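Local coordinates for lipoprotein (Actinomyces odontolyticus, PDB 3UP9) that probably binds L-methionine at the cell surface as the substrate-capturing lipoprotein of a methionine uptake system, at residues Gln47-Leu52 against Phe61-Pro66; Val40-Tyr45 against Gly55-Asn60; Ala51-Asp56 against Phe75-Glu80; Leu68-Lys73 against Ser113-Gln118. All coordinates share one frame; numbering follows the deposited sequence.

Contact 1. Residues Gln47-Leu52 against Phe61-Pro66. With MSE (selenomethionine), chain B.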
# COMPACT_ATOMS: atom_id res chain seq x y z
N GLN A 47 5.53 0.04 -11.54
CA GLN A 47 5.88 1.17 -12.36
C GLN A 47 6.52 2.36 -11.66
O GLN A 47 7.45 2.91 -12.20
CB GLN A 47 4.59 1.62 -13.05
CG GLN A 47 4.65 1.64 -14.52
CD GLN A 47 4.09 0.42 -15.15
OE1 GLN A 47 4.86 -0.47 -15.53
NE2 GLN A 47 2.78 0.39 -15.37
N PRO A 48 6.05 2.78 -10.47
CA PRO A 48 6.74 3.89 -9.75
C PRO A 48 8.20 3.62 -9.34
O PRO A 48 9.02 4.53 -9.33
CB PRO A 48 5.91 4.05 -8.46
CG PRO A 48 4.61 3.42 -8.75
CD PRO A 48 4.88 2.30 -9.72
N ASN A 49 8.51 2.37 -9.01
CA ASN A 49 9.87 2.04 -8.62
C ASN A 49 10.77 2.02 -9.89
O ASN A 49 11.87 2.57 -9.85
CB ASN A 49 9.92 0.74 -7.80
CG ASN A 49 9.82 0.97 -6.27
OD1 ASN A 49 9.81 2.11 -5.80
ND2 ASN A 49 9.73 -0.15 -5.49
N THR A 50 10.25 1.49 -11.01
CA THR A 50 10.95 1.54 -12.29
C THR A 50 11.22 3.01 -12.70
O THR A 50 12.31 3.39 -13.07
CB THR A 50 10.14 0.75 -13.38
OG1 THR A 50 10.14 -0.63 -13.05
CG2 THR A 50 10.73 0.92 -14.77
N ALA A 51 10.20 3.85 -12.63
CA ALA A 51 10.37 5.27 -12.97
C ALA A 51 11.38 5.94 -12.04
O ALA A 51 12.17 6.72 -12.53
CB ALA A 51 9.02 6.04 -12.93
N LEU A 52 11.32 5.68 -10.72
CA LEU A 52 12.38 6.19 -9.78
C LEU A 52 13.75 5.67 -10.19
O LEU A 52 14.69 6.43 -10.29
CB LEU A 52 12.12 5.82 -8.31
CG LEU A 52 13.12 6.32 -7.29
CD1 LEU A 52 13.24 7.83 -7.46
CD2 LEU A 52 12.73 5.88 -5.86
N PHE A 61 5.90 7.92 -3.50
CA PHE A 61 5.21 7.79 -2.23
C PHE A 61 4.00 6.88 -2.46
O PHE A 61 2.94 7.35 -2.86
CB PHE A 61 4.82 9.16 -1.64
CG PHE A 61 4.00 9.07 -0.39
CD1 PHE A 61 4.37 8.19 0.64
CD2 PHE A 61 2.84 9.82 -0.25
CE1 PHE A 61 3.59 8.10 1.79
CE2 PHE A 61 2.06 9.75 0.91
CZ PHE A 61 2.43 8.87 1.93
N TYR A 62 4.21 5.57 -2.29
CA TYR A 62 3.18 4.57 -2.56
C TYR A 62 3.42 3.23 -1.88
O TYR A 62 2.52 2.44 -1.86
CB TYR A 62 3.04 4.32 -4.07
CG TYR A 62 4.02 3.32 -4.64
CD1 TYR A 62 5.33 3.68 -4.90
CD2 TYR A 62 3.63 2.04 -4.94
CE1 TYR A 62 6.25 2.77 -5.42
CE2 TYR A 62 4.53 1.14 -5.44
CZ TYR A 62 5.85 1.50 -5.67
OH TYR A 62 6.74 0.58 -6.20
N GLN A 63 4.62 2.98 -1.35
CA GLN A 63 5.00 1.65 -0.95
C GLN A 63 5.33 1.52 0.55
O GLN A 63 5.59 2.50 1.24
CB GLN A 63 6.14 1.15 -1.84
CG GLN A 63 7.52 1.57 -1.44
CD GLN A 63 8.51 1.35 -2.54
OE1 GLN A 63 8.88 0.21 -2.81
NE2 GLN A 63 8.94 2.42 -3.19
N THR A 64 5.24 0.29 1.03
CA THR A 64 5.40 -0.07 2.40
C THR A 64 6.85 -0.49 2.54
O THR A 64 7.51 -0.83 1.57
CB THR A 64 4.44 -1.24 2.83
OG1 THR A 64 4.75 -2.46 2.08
CG2 THR A 64 2.94 -0.87 2.63
N VAL A 65 7.32 -0.47 3.78
CA VAL A 65 8.69 -0.80 4.12
C VAL A 65 9.03 -2.23 3.73
O VAL A 65 10.07 -2.45 3.14
CB VAL A 65 9.04 -0.41 5.59
CG1 VAL A 65 10.23 -1.23 6.16
CG2 VAL A 65 9.33 1.09 5.67
N PRO A 66 8.16 -3.21 4.03
CA PRO A 66 8.43 -4.56 3.58
C PRO A 66 8.47 -4.79 2.04
O PRO A 66 9.30 -5.55 1.54
CB PRO A 66 7.32 -5.38 4.22
CG PRO A 66 6.85 -4.58 5.41
CD PRO A 66 6.97 -3.17 4.91
N MSE B . -0.57 1.43 -0.23
CA MSE B . -0.26 -0.01 -0.05
C MSE B . -0.36 -0.47 1.38
O MSE B . -0.07 0.32 2.32
OXT MSE B . -0.74 -1.64 1.56
CB MSE B . 1.14 -0.29 -0.54
CG MSE B . 1.53 -1.80 -0.52
SE MSE B . 3.33 -2.03 -1.14
CE MSE B . 3.32 -1.16 -2.94

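Contact 2. Residues Val40-Tyr45 against Gly55-Asn60. With MSE (selenomethionine), chain B.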
# COMPACT_ATOMS: atom_id res chain seq x y z
N VAL A 40 2.64 12.81 -10.03
CA VAL A 40 2.31 11.86 -11.10
C VAL A 40 1.64 10.65 -10.47
O VAL A 40 2.18 10.01 -9.53
CB VAL A 40 3.55 11.47 -11.93
CG1 VAL A 40 3.12 10.51 -13.04
CG2 VAL A 40 4.19 12.75 -12.48
N GLU A 41 0.42 10.36 -10.92
CA GLU A 41 -0.38 9.29 -10.33
C GLU A 41 -0.09 7.97 -11.05
O GLU A 41 0.20 7.95 -12.26
CB GLU A 41 -1.86 9.68 -10.37
CG GLU A 41 -2.14 10.80 -9.40
CD GLU A 41 -3.59 11.14 -9.23
OE1 GLU A 41 -4.50 10.39 -9.68
OE2 GLU A 41 -3.80 12.21 -8.62
N TYR A 42 -0.00 6.89 -10.27
CA TYR A 42 0.35 5.56 -10.83
C TYR A 42 -0.72 4.66 -10.25
O TYR A 42 -1.18 4.91 -9.11
CB TYR A 42 1.74 5.13 -10.38
CG TYR A 42 2.89 5.65 -11.20
CD1 TYR A 42 3.36 4.94 -12.29
CD2 TYR A 42 3.53 6.88 -10.88
CE1 TYR A 42 4.41 5.43 -13.07
CE2 TYR A 42 4.58 7.36 -11.65
CZ TYR A 42 5.02 6.64 -12.74
OH TYR A 42 6.03 7.13 -13.51
N THR A 43 -1.13 3.62 -10.98
CA THR A 43 -2.20 2.72 -10.47
C THR A 43 -1.72 1.29 -10.14
O THR A 43 -2.50 0.50 -9.62
CB THR A 43 -3.47 2.72 -11.33
OG1 THR A 43 -3.11 2.60 -12.65
CG2 THR A 43 -4.33 4.06 -11.21
N ASP A 44 -0.46 0.97 -10.42
CA ASP A 44 0.13 -0.32 -10.05
C ASP A 44 1.48 -0.11 -9.30
O ASP A 44 1.96 1.01 -9.17
CB ASP A 44 0.31 -1.26 -11.26
CG ASP A 44 1.68 -1.17 -11.88
OD1 ASP A 44 2.29 -0.12 -11.68
OD2 ASP A 44 2.18 -2.14 -12.52
N TYR A 45 2.07 -1.21 -8.82
CA TYR A 45 3.16 -1.15 -7.87
C TYR A 45 4.53 -1.21 -8.53
O TYR A 45 5.48 -0.67 -7.97
CB TYR A 45 3.01 -2.26 -6.83
CG TYR A 45 1.84 -2.11 -5.82
CD1 TYR A 45 1.29 -0.88 -5.54
CD2 TYR A 45 1.38 -3.22 -5.09
CE1 TYR A 45 0.28 -0.74 -4.62
CE2 TYR A 45 0.38 -3.09 -4.13
CZ TYR A 45 -0.16 -1.85 -3.91
OH TYR A 45 -1.14 -1.66 -2.95
N GLY A 55 15.22 7.25 -13.64
CA GLY A 55 15.41 8.69 -13.75
C GLY A 55 14.18 9.53 -14.12
O GLY A 55 14.34 10.64 -14.51
N ASP A 56 12.96 9.04 -13.96
CA ASP A 56 11.78 9.79 -14.39
C ASP A 56 11.11 10.59 -13.24
O ASP A 56 10.37 11.53 -13.49
CB ASP A 56 10.78 8.85 -15.05
CG ASP A 56 11.27 8.30 -16.37
OD1 ASP A 56 11.41 9.10 -17.32
OD2 ASP A 56 11.47 7.05 -16.47
N LEU A 57 11.38 10.16 -12.00
CA LEU A 57 10.83 10.65 -10.77
C LEU A 57 11.98 10.99 -9.87
O LEU A 57 13.03 10.36 -9.89
CB LEU A 57 9.96 9.59 -10.08
CG LEU A 57 8.69 9.07 -10.70
CD1 LEU A 57 8.19 7.83 -9.94
CD2 LEU A 57 7.66 10.20 -10.83
N ASP A 58 11.77 11.98 -9.04
CA ASP A 58 12.70 12.34 -7.97
C ASP A 58 12.43 11.48 -6.73
O ASP A 58 13.36 11.17 -6.00
CB ASP A 58 12.58 13.82 -7.63
CG ASP A 58 13.08 14.74 -8.76
OD1 ASP A 58 14.21 14.50 -9.28
OD2 ASP A 58 12.38 15.74 -9.09
N ALA A 59 11.18 11.11 -6.50
CA ALA A 59 10.78 10.36 -5.30
C ALA A 59 9.50 9.64 -5.67
O ALA A 59 8.88 10.00 -6.65
CB ALA A 59 10.57 11.28 -4.08
N ASN A 60 9.12 8.61 -4.94
CA ASN A 60 7.75 8.09 -5.02
C ASN A 60 7.21 7.92 -3.60
O ASN A 60 7.96 7.85 -2.63
CB ASN A 60 7.58 6.82 -5.91
CG ASN A 60 8.35 5.60 -5.40
OD1 ASN A 60 8.38 5.34 -4.20
ND2 ASN A 60 8.95 4.83 -6.34
N MSE B . -0.57 1.43 -0.23
CA MSE B . -0.26 -0.01 -0.05
C MSE B . -0.36 -0.47 1.38
O MSE B . -0.07 0.32 2.32
OXT MSE B . -0.74 -1.64 1.56
CB MSE B . 1.14 -0.29 -0.54
CG MSE B . 1.53 -1.80 -0.52
SE MSE B . 3.33 -2.03 -1.14
CE MSE B . 3.32 -1.16 -2.94

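Contact 3. Residues Ala51-Asp56 against Phe75-Glu80. With PG4 (tetraethylene glycol), chain D.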
# COMPACT_ATOMS: atom_id res chain seq x y z
N ALA A 51 10.20 3.85 -12.63
CA ALA A 51 10.37 5.27 -12.97
C ALA A 51 11.38 5.94 -12.04
O ALA A 51 12.17 6.72 -12.53
CB ALA A 51 9.02 6.04 -12.93
N LEU A 52 11.32 5.68 -10.72
CA LEU A 52 12.38 6.19 -9.78
C LEU A 52 13.75 5.67 -10.19
O LEU A 52 14.69 6.43 -10.29
CB LEU A 52 12.12 5.82 -8.31
CG LEU A 52 13.12 6.32 -7.29
CD1 LEU A 52 13.24 7.83 -7.46
CD2 LEU A 52 12.73 5.88 -5.86
N ASN A 53 13.85 4.38 -10.50
CA ASN A 53 15.13 3.81 -10.91
C ASN A 53 15.71 4.41 -12.18
O ASN A 53 16.92 4.64 -12.24
CB ASN A 53 15.12 2.28 -11.06
CG ASN A 53 16.53 1.70 -10.87
OD1 ASN A 53 17.28 2.25 -10.08
ND2 ASN A 53 16.87 0.58 -11.55
N ASP A 54 14.85 4.62 -13.19
CA ASP A 54 15.29 4.97 -14.53
C ASP A 54 15.51 6.47 -14.67
O ASP A 54 15.83 6.95 -15.74
CB ASP A 54 14.22 4.57 -15.57
CG ASP A 54 13.98 3.07 -15.66
OD1 ASP A 54 14.76 2.26 -15.08
OD2 ASP A 54 12.94 2.71 -16.30
N GLY A 55 15.22 7.25 -13.64
CA GLY A 55 15.41 8.69 -13.75
C GLY A 55 14.18 9.53 -14.12
O GLY A 55 14.34 10.64 -14.51
N ASP A 56 12.96 9.04 -13.96
CA ASP A 56 11.78 9.79 -14.39
C ASP A 56 11.11 10.59 -13.24
O ASP A 56 10.37 11.53 -13.49
CB ASP A 56 10.78 8.85 -15.05
CG ASP A 56 11.27 8.30 -16.37
OD1 ASP A 56 11.41 9.10 -17.32
OD2 ASP A 56 11.47 7.05 -16.47
N PHE A 75 15.44 -6.90 -6.96
CA PHE A 75 15.92 -6.14 -8.13
C PHE A 75 17.18 -5.36 -8.01
O PHE A 75 17.65 -4.89 -9.03
CB PHE A 75 14.82 -5.18 -8.64
CG PHE A 75 13.56 -5.89 -9.06
CD1 PHE A 75 13.62 -6.95 -9.97
CD2 PHE A 75 12.34 -5.51 -8.57
CE1 PHE A 75 12.48 -7.62 -10.37
CE2 PHE A 75 11.18 -6.17 -8.96
CZ PHE A 75 11.25 -7.22 -9.86
N GLY A 76 17.73 -5.16 -6.80
CA GLY A 76 19.03 -4.46 -6.60
C GLY A 76 18.87 -2.94 -6.60
O GLY A 76 19.84 -2.16 -6.72
N TYR A 77 17.64 -2.47 -6.47
CA TYR A 77 17.42 -1.03 -6.46
C TYR A 77 18.27 -0.36 -5.38
O TYR A 77 18.39 -0.86 -4.26
CB TYR A 77 15.95 -0.64 -6.27
CG TYR A 77 14.97 -1.01 -7.38
CD1 TYR A 77 15.24 -0.81 -8.73
CD2 TYR A 77 13.72 -1.47 -7.06
CE1 TYR A 77 14.32 -1.14 -9.71
CE2 TYR A 77 12.79 -1.79 -8.03
CZ TYR A 77 13.09 -1.63 -9.34
OH TYR A 77 12.11 -1.97 -10.25
N ASN A 78 18.87 0.78 -5.74
CA ASN A 78 19.59 1.59 -4.75
C ASN A 78 18.71 2.75 -4.25
O ASN A 78 18.94 3.91 -4.58
CB ASN A 78 20.95 2.10 -5.29
CG ASN A 78 21.71 2.91 -4.25
OD1 ASN A 78 21.60 2.64 -3.07
ND2 ASN A 78 22.49 3.86 -4.67
N PHE A 79 17.73 2.43 -3.40
CA PHE A 79 16.83 3.42 -2.84
C PHE A 79 17.05 3.72 -1.33
O PHE A 79 17.65 2.96 -0.58
CB PHE A 79 15.38 2.98 -3.03
CG PHE A 79 14.95 2.82 -4.47
CD1 PHE A 79 15.61 3.45 -5.52
CD2 PHE A 79 13.88 2.06 -4.76
CE1 PHE A 79 15.18 3.29 -6.82
CE2 PHE A 79 13.42 1.91 -6.06
CZ PHE A 79 14.08 2.52 -7.10
N GLU A 80 16.55 4.88 -0.94
CA GLU A 80 16.59 5.36 0.42
C GLU A 80 15.15 5.72 0.80
O GLU A 80 14.40 6.23 -0.02
CB GLU A 80 17.46 6.61 0.52
CG GLU A 80 18.80 6.56 -0.15
CD GLU A 80 19.70 5.40 0.25
OE1 GLU A 80 19.73 5.01 1.44
OE2 GLU A 80 20.40 4.89 -0.66
O1 PG4 D . 19.40 1.49 -8.61
C1 PG4 D . 20.57 0.88 -9.22
C2 PG4 D . 20.28 -0.18 -10.29
O2 PG4 D . 19.37 -1.24 -9.94
C3 PG4 D . 19.25 -2.28 -10.90
C4 PG4 D . 17.80 -2.52 -11.33
O3 PG4 D . 17.61 -2.43 -12.76

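Contact 4. Residues Leu68-Lys73 against Ser113-Gln118. With MSE (selenomethionine), chain B.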
# COMPACT_ATOMS: atom_id res chain seq x y z
N LEU A 68 9.31 -2.46 -0.13
CA LEU A 68 10.58 -1.81 -0.52
C LEU A 68 11.77 -2.74 -0.29
O LEU A 68 12.61 -2.88 -1.16
CB LEU A 68 10.77 -0.46 0.19
CG LEU A 68 12.14 0.27 0.01
CD1 LEU A 68 12.36 0.65 -1.45
CD2 LEU A 68 12.18 1.51 0.92
N GLU A 69 11.82 -3.38 0.88
CA GLU A 69 12.91 -4.28 1.22
C GLU A 69 12.97 -5.46 0.25
O GLU A 69 14.02 -5.83 -0.19
CB GLU A 69 12.79 -4.76 2.68
CG GLU A 69 13.11 -3.64 3.65
CD GLU A 69 12.70 -3.86 5.07
OE1 GLU A 69 11.86 -4.71 5.37
OE2 GLU A 69 13.24 -3.15 5.92
N ASN A 70 11.83 -6.03 -0.07
CA ASN A 70 11.76 -7.07 -1.10
C ASN A 70 12.21 -6.59 -2.51
O ASN A 70 12.92 -7.37 -3.20
CB ASN A 70 10.36 -7.68 -1.18
CG ASN A 70 10.28 -8.75 -2.24
OD1 ASN A 70 10.66 -9.88 -2.00
ND2 ASN A 70 9.79 -8.38 -3.43
N ALA A 71 11.83 -5.36 -2.91
CA ALA A 71 12.17 -4.81 -4.23
C ALA A 71 13.68 -4.59 -4.34
O ALA A 71 14.27 -4.86 -5.38
CB ALA A 71 11.44 -3.50 -4.51
N GLU A 72 14.29 -4.14 -3.25
CA GLU A 72 15.75 -4.00 -3.19
C GLU A 72 16.48 -5.36 -3.27
O GLU A 72 17.52 -5.49 -3.89
CB GLU A 72 16.11 -3.25 -1.93
CG GLU A 72 15.57 -1.83 -1.99
CD GLU A 72 15.70 -1.03 -0.69
OE1 GLU A 72 15.86 -1.66 0.35
OE2 GLU A 72 15.61 0.24 -0.74
N LYS A 73 15.91 -6.37 -2.64
CA LYS A 73 16.47 -7.71 -2.59
C LYS A 73 16.32 -8.40 -3.96
O LYS A 73 17.29 -8.94 -4.43
CB LYS A 73 15.78 -8.52 -1.48
CG LYS A 73 16.53 -9.76 -1.01
CD LYS A 73 15.78 -10.43 0.14
CE LYS A 73 16.33 -11.81 0.41
NZ LYS A 73 15.59 -12.53 1.48
N SER A 113 -0.41 -10.74 -6.73
CA SER A 113 0.64 -11.59 -7.31
C SER A 113 2.07 -11.22 -6.94
O SER A 113 2.94 -12.02 -7.11
CB SER A 113 0.48 -11.69 -8.85
OG SER A 113 0.55 -10.39 -9.37
N ASP A 114 2.30 -10.03 -6.39
CA ASP A 114 3.67 -9.65 -5.95
C ASP A 114 4.02 -10.35 -4.61
O ASP A 114 3.13 -10.55 -3.77
CB ASP A 114 3.82 -8.13 -5.91
CG ASP A 114 3.24 -7.46 -4.65
OD1 ASP A 114 3.91 -7.47 -3.56
OD2 ASP A 114 2.14 -6.86 -4.77
N THR A 115 5.30 -10.72 -4.44
CA THR A 115 5.80 -11.44 -3.27
C THR A 115 5.41 -10.84 -1.91
O THR A 115 4.76 -11.50 -1.12
CB THR A 115 7.33 -11.56 -3.35
OG1 THR A 115 7.67 -12.15 -4.62
CG2 THR A 115 7.92 -12.35 -2.17
N ALA A 116 5.80 -9.58 -1.66
CA ALA A 116 5.60 -8.92 -0.37
C ALA A 116 4.14 -8.84 0.07
O ALA A 116 3.83 -9.05 1.27
CB ALA A 116 6.18 -7.53 -0.43
N ASN A 117 3.26 -8.48 -0.87
CA ASN A 117 1.83 -8.29 -0.59
C ASN A 117 1.02 -9.59 -0.55
O ASN A 117 0.07 -9.69 0.24
CB ASN A 117 1.19 -7.27 -1.56
CG ASN A 117 1.67 -5.86 -1.30
OD1 ASN A 117 1.56 -5.34 -0.18
ND2 ASN A 117 2.28 -5.28 -2.30
N GLN A 118 1.41 -10.59 -1.36
CA GLN A 118 0.84 -11.93 -1.27
C GLN A 118 1.21 -12.54 0.08
O GLN A 118 0.39 -13.14 0.81
CB GLN A 118 1.33 -12.83 -2.42
CG GLN A 118 0.71 -14.19 -2.36
CD GLN A 118 0.96 -15.05 -3.55
OE1 GLN A 118 1.45 -16.19 -3.42
NE2 GLN A 118 0.57 -14.54 -4.75
N MSE B . -0.57 1.43 -0.23
CA MSE B . -0.26 -0.01 -0.05
C MSE B . -0.36 -0.47 1.38
O MSE B . -0.07 0.32 2.32
OXT MSE B . -0.74 -1.64 1.56
CB MSE B . 1.14 -0.29 -0.54
CG MSE B . 1.53 -1.80 -0.52
SE MSE B . 3.33 -2.03 -1.14
CE MSE B . 3.32 -1.16 -2.94

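Contact 1. Residues Gln47-Leu52 against Phe61-Pro66
P48 and Y62 face each other with CA atoms 8.1 Å apart, where helix segment 47-52 passes strand segment 61-64 at a closest axial approach of 9.7 Å, chain directions 112° apart. Helix 46-53 is the connection of a beta-alpha-beta crossover, consistent with a type 2 periplasmic-binding fold, and packs on the strand it leads into. The Y62 ring is sandwiched: P48 CG sits 3.7 Å from its centroid in a CH-pi contact over one face, and CB of the adjoining Q63 covers the opposite face. A chi1 of 84° sets Y62 CG between backbone N and carbonyl carbon and points the ring at the helix. Selenomethionine CE lies 3.6 Å from Y62 CE2. With an alanine at Y62, P48 would probably lose its aromatic partner and a gap would open beside the ligand methyl. Beside the ring's hydroxyl, the amides of N49 and Q63 come from opposite directions and form a two-bond ring, their planes turned well away from coplanar. Q63 NE2 meets N49 OD1 on a lone pair at 2.8 Å, and N49 OD1 also accepts from N60. The return bond, N49 ND2 to Q63 OE1 at 2.8 Å, has its donor tilted 24° from the carbonyl plane.

Contact 2. Residues Val40-Tyr45 against Gly55-Asn60
Between V40 and L57 the two segments come closest, CA atoms 8.6 Å apart, where the end of strand 35-41 and the loop before strand 59-64 lie across from each other with helix 46-53 linking them. L57 splits its two methyls between two partners. CD1 approaches Y42 CE2 to 4.0 Å, obliquely to the ring, while CD2 lies 4.4 Å from V40 CB. Y42 and L57 approach from opposite directions, and both also touch A51 of the helix. Farther on, Y45 turns to the binding site. With CG anti to the carbonyl carbon (chi1 -70°), its ring turns one face to the ligand tail, with selenomethionine CE 3.2 Å above the ring plane, over its centre. The hydroxyl end reaches the ligand's CA, Y45 OH lying 3.5 Å from selenomethionine CA. An alanine in place of Y45 removes the ring, and the ligand methyl is likely to be left free to shift. D44, just before it, caps Q47 N at the start of the helix. Aliphatic and aromatic carbon does all the touching between the segments, so their contact is one of apolar fit, while hydrogen bonds to strand 7-13 set the strands' places.

Contact 3. Residues Ala51-Asp56 against Phe75-Glu80
L52 lays a methyl on the face of the F79 ring: L52 CD2 lies 3.7 Å from the F79 centroid, 10° off the normal, in a CH-pi contact. Y77 CB covers the opposite face of that ring, so the phenyl is held on both faces. At its rim, F79 CZ comes 3.9 Å from N53 N. The amide of N53 meets the Y77 ring with its plane 68° from that of the ring, N53 CG lying 3.5 Å from Y77 CD1 and ND2 sitting in plane at the ring edge. A chi1 of -154° swings the N53 amide away from its own backbone N, and OD1 meets a tetraethylene glycol, probably from the crystallisation liquor, whose O1 donates to it at 2.7 Å. The same O1 accepts from N78 N at 3.0 Å, so the glycol bridges the segments. Farther out, K207 bonds N53 OD1, V205 touches both L52 and F79, and F75 CB covers a face of the Y77 ring. Glycines set both turns: G76 leaves helix 65-75 with positive phi, while G55 ends helix 46-53, where D56 N bonds A51 O at 2.8 Å. The latter is a Schellman motif, closing the helix of a beta-alpha-beta crossover.

Contact 4. Residues Leu68-Lys73 against Ser113-Gln118
The N70 amide leaves its helix and crosses T115 at about a right angle, at the point where N70 and A116 bring their CA atoms within 6.5 Å. Chi1 of 180° sends the amide straight out, and N70 OD1 comes to rest 3.7 Å from T115 CG2. Behind it, N70 CB faces A116 CB at 4.2 Å, a light methylene-to-methyl touch. The polar ends look elsewhere: N70 ND2 and T115 OG1 both hydrogen-bond Q74, one helical turn on from N70, so that a single side-chain amide oxygen, Q74 OE1, ties the two side chains together. Helix 65-75 belongs to the part of the chain built on one sheet and helix 115-127 follows a strand of the other, consistent with a meeting of the two lobes of a type 2 periplasmic-binding-protein fold, on the surface side of the ligand pocket. The first turn of helix 115-127 is N-capped by D114, whose OD1 takes N117 N at 2.9 Å from above the carboxylate plane. Its other oxygen, OD2, uses the syn lone pair to accept N117 ND2, also at 2.9 Å and almost in the amide plane of N117. The carboxylate thus fixes the rotation of the N117 amide, a pocket residue whose OD1 accepts from N174. Towards the ligand, N117 ND2 stands 3.6 Å from the selenium and N117 OD1 lies 3.6 Å from selenomethionine CG.

Three of the four contacts gather on one crossover, and two of those three, with contact 4, reach the ligand. Contacts 1, 2 and 3 cluster round helix 46-53 and reach the same mixed sheet, with centres 7 to 10 Å apart; contacts 1 and 2 share strand 59-64, and contacts 1 and 3 share the helix itself. Along the chain, contacts 1 and 2 interleave, as do 3 and 4, whereas contact 4 opens only after 1 and 2 have closed. Contact 4 lies about 17 Å from contact 2, centre to centre, and brings in helix 115-127 beside the second sheet. Contacts 1, 2 and 4 all touch the selenomethionine, consistent with a ligand enclosed between two lobes.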